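Local coordinates for subtilase cytotoxin subunit A (Escherichia coli, PDB 2IY9), which cleaves the endoplasmic reticulum chaperone BiP of the host as the serine protease subunit of the AB5 subtilase cytotoxin, at residues Leu96-Tyr101 and Pro108-Ser113; Glu144-Ile149 and Ala284-Asn289; Tyr202-Ser207 and Lys211-Ile216. All coordinates share one frame; numbering follows the deposited sequence.

Interaction 1: Leu96-Tyr101 and Pro108-Ser113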
# COMPACT_ATOMS: atom_id res chain seq x y z
N LEU A 96 1.69 4.66 9.29
CA LEU A 96 0.96 3.39 9.38
C LEU A 96 1.84 2.18 9.05
O LEU A 96 1.69 1.11 9.65
CB LEU A 96 -0.29 3.40 8.49
CG LEU A 96 -1.38 4.40 8.89
CD1 LEU A 96 -2.47 4.40 7.83
CD2 LEU A 96 -1.96 4.10 10.30
N ILE A 97 2.77 2.37 8.12
CA ILE A 97 3.73 1.35 7.73
C ILE A 97 4.81 1.15 8.80
O ILE A 97 5.11 0.02 9.19
CB ILE A 97 4.39 1.70 6.38
CG1 ILE A 97 3.34 1.70 5.25
CG2 ILE A 97 5.55 0.72 6.04
CD1 ILE A 97 3.84 2.40 4.00
N ALA A 98 5.38 2.25 9.29
CA ALA A 98 6.69 2.16 9.96
C ALA A 98 6.91 2.92 11.28
O ALA A 98 8.01 2.83 11.86
CB ALA A 98 7.77 2.54 8.96
N SER A 99 5.93 3.68 11.75
CA SER A 99 6.15 4.50 12.97
C SER A 99 6.62 3.67 14.17
O SER A 99 6.07 2.61 14.45
CB SER A 99 4.92 5.33 13.34
OG SER A 99 5.06 5.86 14.66
N ARG A 100 7.64 4.16 14.87
CA ARG A 100 8.28 3.41 15.96
C ARG A 100 7.73 3.73 17.34
O ARG A 100 8.00 3.02 18.31
CB ARG A 100 9.79 3.63 15.93
CG ARG A 100 10.36 3.12 14.64
CD ARG A 100 11.88 3.06 14.62
NE ARG A 100 12.29 2.49 13.34
CZ ARG A 100 13.55 2.25 12.98
NH1 ARG A 100 14.56 2.54 13.80
NH2 ARG A 100 13.79 1.73 11.78
N TYR A 101 6.98 4.82 17.43
CA TYR A 101 6.27 5.18 18.66
C TYR A 101 5.20 6.20 18.34
O TYR A 101 5.27 6.89 17.32
CB TYR A 101 7.23 5.70 19.74
CG TYR A 101 8.17 6.82 19.32
CD1 TYR A 101 7.78 8.16 19.36
CD2 TYR A 101 9.47 6.53 18.92
CE1 TYR A 101 8.67 9.18 18.98
CE2 TYR A 101 10.35 7.53 18.55
CZ TYR A 101 9.95 8.84 18.59
OH TYR A 101 10.86 9.81 18.22
N PRO A 108 7.58 -1.69 12.38
CA PRO A 108 8.40 -0.55 12.79
C PRO A 108 9.90 -0.69 12.51
O PRO A 108 10.61 0.31 12.59
CB PRO A 108 8.13 -0.44 14.30
CG PRO A 108 7.64 -1.77 14.70
CD PRO A 108 6.91 -2.33 13.53
N HIS A 109 10.37 -1.89 12.18
CA HIS A 109 11.76 -2.09 11.76
C HIS A 109 12.04 -1.57 10.35
O HIS A 109 13.20 -1.37 9.99
CB HIS A 109 12.14 -3.57 11.82
CG HIS A 109 12.06 -4.15 13.19
ND1 HIS A 109 11.52 -5.40 13.44
CD2 HIS A 109 12.44 -3.66 14.40
CE1 HIS A 109 11.57 -5.65 14.74
NE2 HIS A 109 12.12 -4.61 15.34
N ALA A 110 10.98 -1.40 9.55
CA ALA A 110 11.13 -0.90 8.18
C ALA A 110 11.62 0.54 8.13
O ALA A 110 11.42 1.30 9.07
CB ALA A 110 9.81 -1.02 7.40
N LEU A 111 12.27 0.89 7.03
CA LEU A 111 12.60 2.26 6.71
C LEU A 111 11.70 2.71 5.57
O LEU A 111 10.99 1.90 4.98
CB LEU A 111 14.07 2.39 6.32
CG LEU A 111 15.10 1.97 7.37
CD1 LEU A 111 16.52 1.99 6.77
CD2 LEU A 111 15.04 2.84 8.59
N ILE A 112 11.73 4.01 5.27
CA ILE A 112 10.83 4.61 4.31
C ILE A 112 11.64 5.40 3.27
O ILE A 112 12.51 6.20 3.63
CB ILE A 112 9.82 5.57 5.02
CG1 ILE A 112 8.91 4.79 6.00
CG2 ILE A 112 9.03 6.43 4.00
CD1 ILE A 112 7.94 3.79 5.32
N SER A 113 11.34 5.17 2.00
CA SER A 113 11.84 6.00 0.92
C SER A 113 10.68 6.82 0.37
O SER A 113 9.77 6.27 -0.27
CB SER A 113 12.46 5.15 -0.19
OG SER A 113 12.90 5.96 -1.26
O HOH W 1 10.52 2.95 10.97
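R100 reaches across P108 with its chain extended from CG to NE, and its aliphatic part runs beside the proline carbonyl before the guanidinium arrives. CG is set anti to the carbonyl carbon of R100 (chi1 -62°), which carries CG and CD past P108 O. NE then lies 2.9 Å from P108 O, but the N-H...O angle of 124° makes this a weak hydrogen bond. The group is turned so that A110 O lies at its edge, near its plane, while P108 O and H109 O approach obliquely. At the far end NH2 meets the methyl CD2 of L111 at 3.6 Å, the two side chains being neither parallel nor perpendicular.

A water sits in the angle between the two segments: it is hydrogen-bonded to A98 O and A110 O, each at 2.7 Å, and accepts from R100 NE. These contacts close the connection from helix 84-98 to strand 111-116, in the parallel sheet of the subtilisin-like fold; the helix also carries H89, the probable charge-relay histidine, further back. The P108 backbone adds a CA-H...O contact to A98 O at 3.5 Å, with an angle of 148° at the hydrogen.

On the buried side the contact is apolar. I112 points its CB toward the helix end, and its CD1 touches A98 CB at 3.9 Å and I97 CG2 at 4.0 Å. The two isoleucines meet through these branch ends at an oblique angle, and both also pack on V50 of strand 47-52. S99 points away from 108-113 and gives its OG to I103 O in the intervening loop.

Interaction 2: Glu144-Ile149 and Ala284-Asn289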
# COMPACT_ATOMS: atom_id res chain seq x y z
N GLU A 144 13.02 -0.89 -1.35
CA GLU A 144 11.98 -0.45 -2.30
C GLU A 144 11.44 -1.60 -3.19
O GLU A 144 11.08 -1.40 -4.36
CB GLU A 144 12.46 0.76 -3.12
CG GLU A 144 12.91 1.94 -2.25
CD GLU A 144 12.91 3.25 -3.00
OE1 GLU A 144 14.01 3.77 -3.28
OE2 GLU A 144 11.82 3.77 -3.31
N LYS A 145 11.40 -2.79 -2.61
CA LYS A 145 10.76 -3.95 -3.22
C LYS A 145 9.24 -3.80 -3.13
O LYS A 145 8.48 -4.14 -4.06
CB LYS A 145 11.19 -5.22 -2.48
CG LYS A 145 10.85 -6.52 -3.19
CD LYS A 145 11.26 -7.72 -2.34
CE LYS A 145 11.12 -9.04 -3.08
NZ LYS A 145 12.07 -9.17 -4.24
N ILE A 146 8.80 -3.32 -1.96
CA ILE A 146 7.40 -3.06 -1.72
C ILE A 146 7.16 -1.57 -1.91
O ILE A 146 7.73 -0.75 -1.19
CB ILE A 146 6.95 -3.48 -0.30
CG1 ILE A 146 7.30 -4.96 -0.01
CG2 ILE A 146 5.46 -3.18 -0.11
CD1 ILE A 146 6.92 -5.95 -1.16
N ILE A 147 6.31 -1.26 -2.88
CA ILE A 147 6.02 0.11 -3.29
C ILE A 147 4.58 0.48 -2.93
O ILE A 147 3.62 -0.05 -3.51
CB ILE A 147 6.25 0.29 -4.82
CG1 ILE A 147 7.68 -0.12 -5.22
CG2 ILE A 147 5.97 1.73 -5.25
CD1 ILE A 147 7.83 -0.36 -6.72
N ASN A 148 4.43 1.41 -1.99
CA ASN A 148 3.12 1.83 -1.50
C ASN A 148 2.58 3.02 -2.26
O ASN A 148 3.18 4.11 -2.28
CB ASN A 148 3.19 2.17 -0.01
CG ASN A 148 1.83 2.47 0.58
OD1 ASN A 148 1.37 3.63 0.60
ND2 ASN A 148 1.16 1.43 1.04
N ILE A 149 1.42 2.81 -2.87
CA ILE A 149 0.74 3.87 -3.60
C ILE A 149 -0.69 4.01 -3.03
O ILE A 149 -1.65 3.44 -3.56
CB ILE A 149 0.76 3.61 -5.13
CG1 ILE A 149 2.20 3.27 -5.56
CG2 ILE A 149 0.16 4.82 -5.89
CD1 ILE A 149 2.51 3.39 -7.05
N ALA A 284 7.05 -6.78 6.39
CA ALA A 284 7.37 -7.76 7.42
C ALA A 284 7.76 -9.11 6.79
O ALA A 284 8.74 -9.72 7.20
CB ALA A 284 6.20 -7.93 8.37
N MET A 285 6.99 -9.56 5.81
CA MET A 285 7.31 -10.77 5.06
C MET A 285 8.67 -10.67 4.37
O MET A 285 9.50 -11.60 4.47
CB MET A 285 6.23 -11.05 4.02
CG MET A 285 4.85 -11.27 4.61
SD MET A 285 3.55 -11.21 3.36
CE MET A 285 3.88 -12.64 2.35
N THR A 286 8.93 -9.55 3.71
CA THR A 286 10.17 -9.40 2.92
C THR A 286 11.42 -9.51 3.78
O THR A 286 12.47 -9.96 3.29
CB THR A 286 10.23 -8.07 2.15
OG1 THR A 286 10.32 -6.99 3.08
CG2 THR A 286 9.01 -7.87 1.25
N SER A 287 11.32 -9.11 5.05
CA SER A 287 12.43 -9.23 5.99
C SER A 287 12.98 -10.66 6.01
O SER A 287 14.19 -10.86 6.17
CB SER A 287 12.02 -8.78 7.40
OG SER A 287 11.26 -9.76 8.10
N CYS A 288 12.09 -11.64 5.82
CA CYS A 288 12.44 -13.07 5.87
C CYS A 288 13.14 -13.62 4.63
O CYS A 288 13.87 -14.61 4.71
CB CYS A 288 11.20 -13.90 6.19
SG CYS A 288 10.65 -13.59 7.87
N ASN A 289 12.90 -12.97 3.49
CA ASN A 289 13.63 -13.27 2.26
C ASN A 289 13.43 -12.16 1.25
O ASN A 289 12.48 -12.20 0.46
CB ASN A 289 13.24 -14.62 1.66
CG ASN A 289 14.05 -14.96 0.40
OD1 ASN A 289 15.09 -14.35 0.12
ND2 ASN A 289 13.55 -15.90 -0.37
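I146 lays its CG1-CD1 branch against the T286 methyl: CG1 is 3.6 Å and CD1 3.7 Å from T286 CG2. The contact joins the chain leading into strand 147-149, in the parallel sheet of the subtilisin-like fold, to the last turn of helix 271-288, whose beginning carries S272, the probable charge-relay serine. The helix here packs at some distance from the strand backbone, since the closest pair of CA atoms, those of K145 and T286, is 8.2 Å apart. Side chains therefore bridge the gap, and the buried surface is small, 118 Å² in all.

The two side chains meet at a slant. Both first torsions favour the methyl contact: I146 CG1 is anti to its own carbonyl carbon (chi1 -54°), and T286 CG2 takes the equivalent place, with OG1 set between the backbone N and the carbonyl carbon (chi1 66°). The hydroxyl is thereby left to bond A283 O in the same helix, and the methyl is the branch offered to the strand. Two residues past T286 the helix is tied by the disulfide of C288 with C331.

L297 of helix 294-304 touches both K145 and T286, adding a third element to this buried patch. The K145 chain is extended as far as CE and bends only at the last torsion; NZ is hydrogen-bonded to the carbonyls of D174, P290 and A292, which holds the ammonium group just past the end of helix 271-288. Its aliphatic part supplies a second, looser contact, CD lying 4.2 Å from T286 CG2.

Interaction 3: Tyr202-Ser207 and Lys211-Ile216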
# COMPACT_ATOMS: atom_id res chain seq x y z
N TYR A 202 -5.06 -0.95 -13.53
CA TYR A 202 -4.38 -1.92 -14.36
C TYR A 202 -5.21 -3.20 -14.38
O TYR A 202 -5.57 -3.74 -13.33
CB TYR A 202 -2.96 -2.19 -13.84
CG TYR A 202 -2.13 -3.15 -14.68
CD1 TYR A 202 -1.98 -2.96 -16.06
CD2 TYR A 202 -1.48 -4.24 -14.09
CE1 TYR A 202 -1.20 -3.84 -16.83
CE2 TYR A 202 -0.71 -5.12 -14.84
CZ TYR A 202 -0.58 -4.91 -16.21
OH TYR A 202 0.18 -5.78 -16.96
N HIS A 203 -5.56 -3.64 -15.59
CA HIS A 203 -6.54 -4.72 -15.76
C HIS A 203 -6.10 -5.69 -16.86
O HIS A 203 -6.77 -5.81 -17.89
CB HIS A 203 -7.91 -4.13 -16.08
CG HIS A 203 -9.06 -5.05 -15.80
ND1 HIS A 203 -9.39 -5.46 -14.52
CD2 HIS A 203 -9.98 -5.61 -16.62
CE1 HIS A 203 -10.45 -6.25 -14.57
NE2 HIS A 203 -10.83 -6.35 -15.84
N PRO A 204 -4.99 -6.42 -16.62
CA PRO A 204 -4.43 -7.25 -17.68
C PRO A 204 -5.40 -8.34 -18.12
O PRO A 204 -6.15 -8.89 -17.29
CB PRO A 204 -3.19 -7.88 -17.03
CG PRO A 204 -3.39 -7.73 -15.56
CD PRO A 204 -4.23 -6.51 -15.37
N VAL A 205 -5.41 -8.66 -19.41
CA VAL A 205 -6.32 -9.70 -19.89
C VAL A 205 -5.64 -10.96 -20.40
O VAL A 205 -6.27 -12.01 -20.46
CB VAL A 205 -7.32 -9.16 -20.94
CG1 VAL A 205 -8.39 -8.29 -20.26
CG2 VAL A 205 -6.59 -8.38 -22.03
N SER A 206 -4.36 -10.86 -20.77
CA SER A 206 -3.63 -12.06 -21.17
C SER A 206 -3.27 -12.93 -19.97
O SER A 206 -3.04 -12.42 -18.86
CB SER A 206 -2.38 -11.72 -22.01
OG SER A 206 -1.31 -11.28 -21.19
N SER A 207 -3.23 -14.24 -20.18
CA SER A 207 -2.83 -15.18 -19.14
C SER A 207 -1.48 -14.83 -18.51
O SER A 207 -1.33 -14.85 -17.28
CB SER A 207 -2.80 -16.61 -19.69
OG SER A 207 -2.45 -17.51 -18.67
N LYS A 211 -0.85 -13.49 -14.62
CA LYS A 211 0.00 -14.33 -13.76
C LYS A 211 1.21 -13.58 -13.19
O LYS A 211 1.61 -13.84 -12.05
CB LYS A 211 0.47 -15.59 -14.50
CG LYS A 211 -0.63 -16.63 -14.75
CD LYS A 211 -0.04 -17.90 -15.39
CE LYS A 211 -1.11 -18.92 -15.77
NZ LYS A 211 -1.97 -19.32 -14.63
N GLN A 212 1.79 -12.68 -13.98
CA GLN A 212 2.93 -11.85 -13.50
C GLN A 212 2.55 -10.47 -12.95
O GLN A 212 3.44 -9.68 -12.59
CB GLN A 212 4.03 -11.70 -14.56
CG GLN A 212 3.81 -12.46 -15.83
CD GLN A 212 4.86 -12.16 -16.88
OE1 GLN A 212 5.83 -12.91 -17.05
NE2 GLN A 212 4.66 -11.08 -17.62
N ASP A 213 1.26 -10.17 -12.88
CA ASP A 213 0.76 -8.86 -12.42
C ASP A 213 1.41 -8.44 -11.07
O ASP A 213 1.24 -9.13 -10.07
CB ASP A 213 -0.77 -8.92 -12.32
CG ASP A 213 -1.41 -7.61 -11.86
OD1 ASP A 213 -0.74 -6.56 -11.77
OD2 ASP A 213 -2.62 -7.65 -11.56
N PRO A 214 2.17 -7.32 -11.07
CA PRO A 214 2.88 -6.87 -9.86
C PRO A 214 2.06 -5.93 -8.95
O PRO A 214 2.56 -5.49 -7.93
CB PRO A 214 4.05 -6.10 -10.45
CG PRO A 214 3.47 -5.43 -11.65
CD PRO A 214 2.44 -6.42 -12.21
N VAL A 215 0.81 -5.64 -9.33
CA VAL A 215 -0.07 -4.76 -8.56
C VAL A 215 -0.95 -5.58 -7.60
O VAL A 215 -1.53 -6.59 -7.99
CB VAL A 215 -0.97 -3.90 -9.49
CG1 VAL A 215 -1.86 -2.92 -8.68
CG2 VAL A 215 -0.11 -3.10 -10.49
N ILE A 216 -1.05 -5.12 -6.35
CA ILE A 216 -1.98 -5.66 -5.36
C ILE A 216 -2.96 -4.54 -5.01
O ILE A 216 -2.56 -3.51 -4.45
CB ILE A 216 -1.25 -6.18 -4.09
CG1 ILE A 216 -0.33 -7.35 -4.47
CG2 ILE A 216 -2.26 -6.64 -3.03
CD1 ILE A 216 0.63 -7.76 -3.34
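An Asx turn at D213 leads into strand 215-221, and its carboxylate also serves as the meeting point for the preceding loop. D213 OD1 accepts from V215 N at 3.0 Å with a nearly straight N-H...O angle of 163°, although the N-H comes from above the carboxylate plane. The same oxygen lies near the plane of the Y202 ring, 3.4 Å from both CD2 and CE2, and so faces the CH edge of the aromatic ring, where the ring's positive rim would probably favour it. The carboxylate itself stands nearly perpendicular to the ring, the two planes being 77° apart.

Y202 is directed there by its first torsion, which places CG anti to the backbone N (chi1 -177°). One ring face is covered by P204 of its own segment, whose CD stands 3.7 Å above the plane and over the ring centre, a CH-pi type of packing. From the opposite segment, V215 CG2 approaches CD2 of Y202 at 4.0 Å and P214 CD lies near CE2, both obliquely to the ring. P204 CG is also turned to the carboxylate, 4.1 Å from D213 OD2.

At the other end the two segments are joined by the short helix 207-211. K211 N donates to S207 O at 3.0 Å, the helix's own bond between residues four apart, and the aliphatic chain of K211 runs past that carbonyl until CE faces S207 OG. S206 is the N-cap of this helix, its OG bonding N209 N.

D213 OD2 is further held by a salt bridge from R217, which also bonds Y202 O. Helix 160-172 packs on Y202 through L166 and S167, K298 of helix 294-304 bonds the D213 and V215 carbonyls, and strand 176-180 flanks strand 215-221.

From the N terminus, interaction 1 comes first, closing a short loop between the end of helix 84-98 and strand 111-116. Interaction 2 opens after it, at 144-149, and closes only at 284-289, spanning 134 intervening residues; interaction 3, a local loop around helix 207-211, is nested within that span. None cross. All three reach the one parallel sheet, at strands 111-116, 147-149 and 215-221. Interactions 1 and 2 touch: S113 OG lies 3.2 Å from E144 OE1, a probable hydrogen bond, and I97 CD1 packs on N148 CG. Interactions 1 and 3 lie on opposite sides of the chain's centre, their own centres about 29 Å apart.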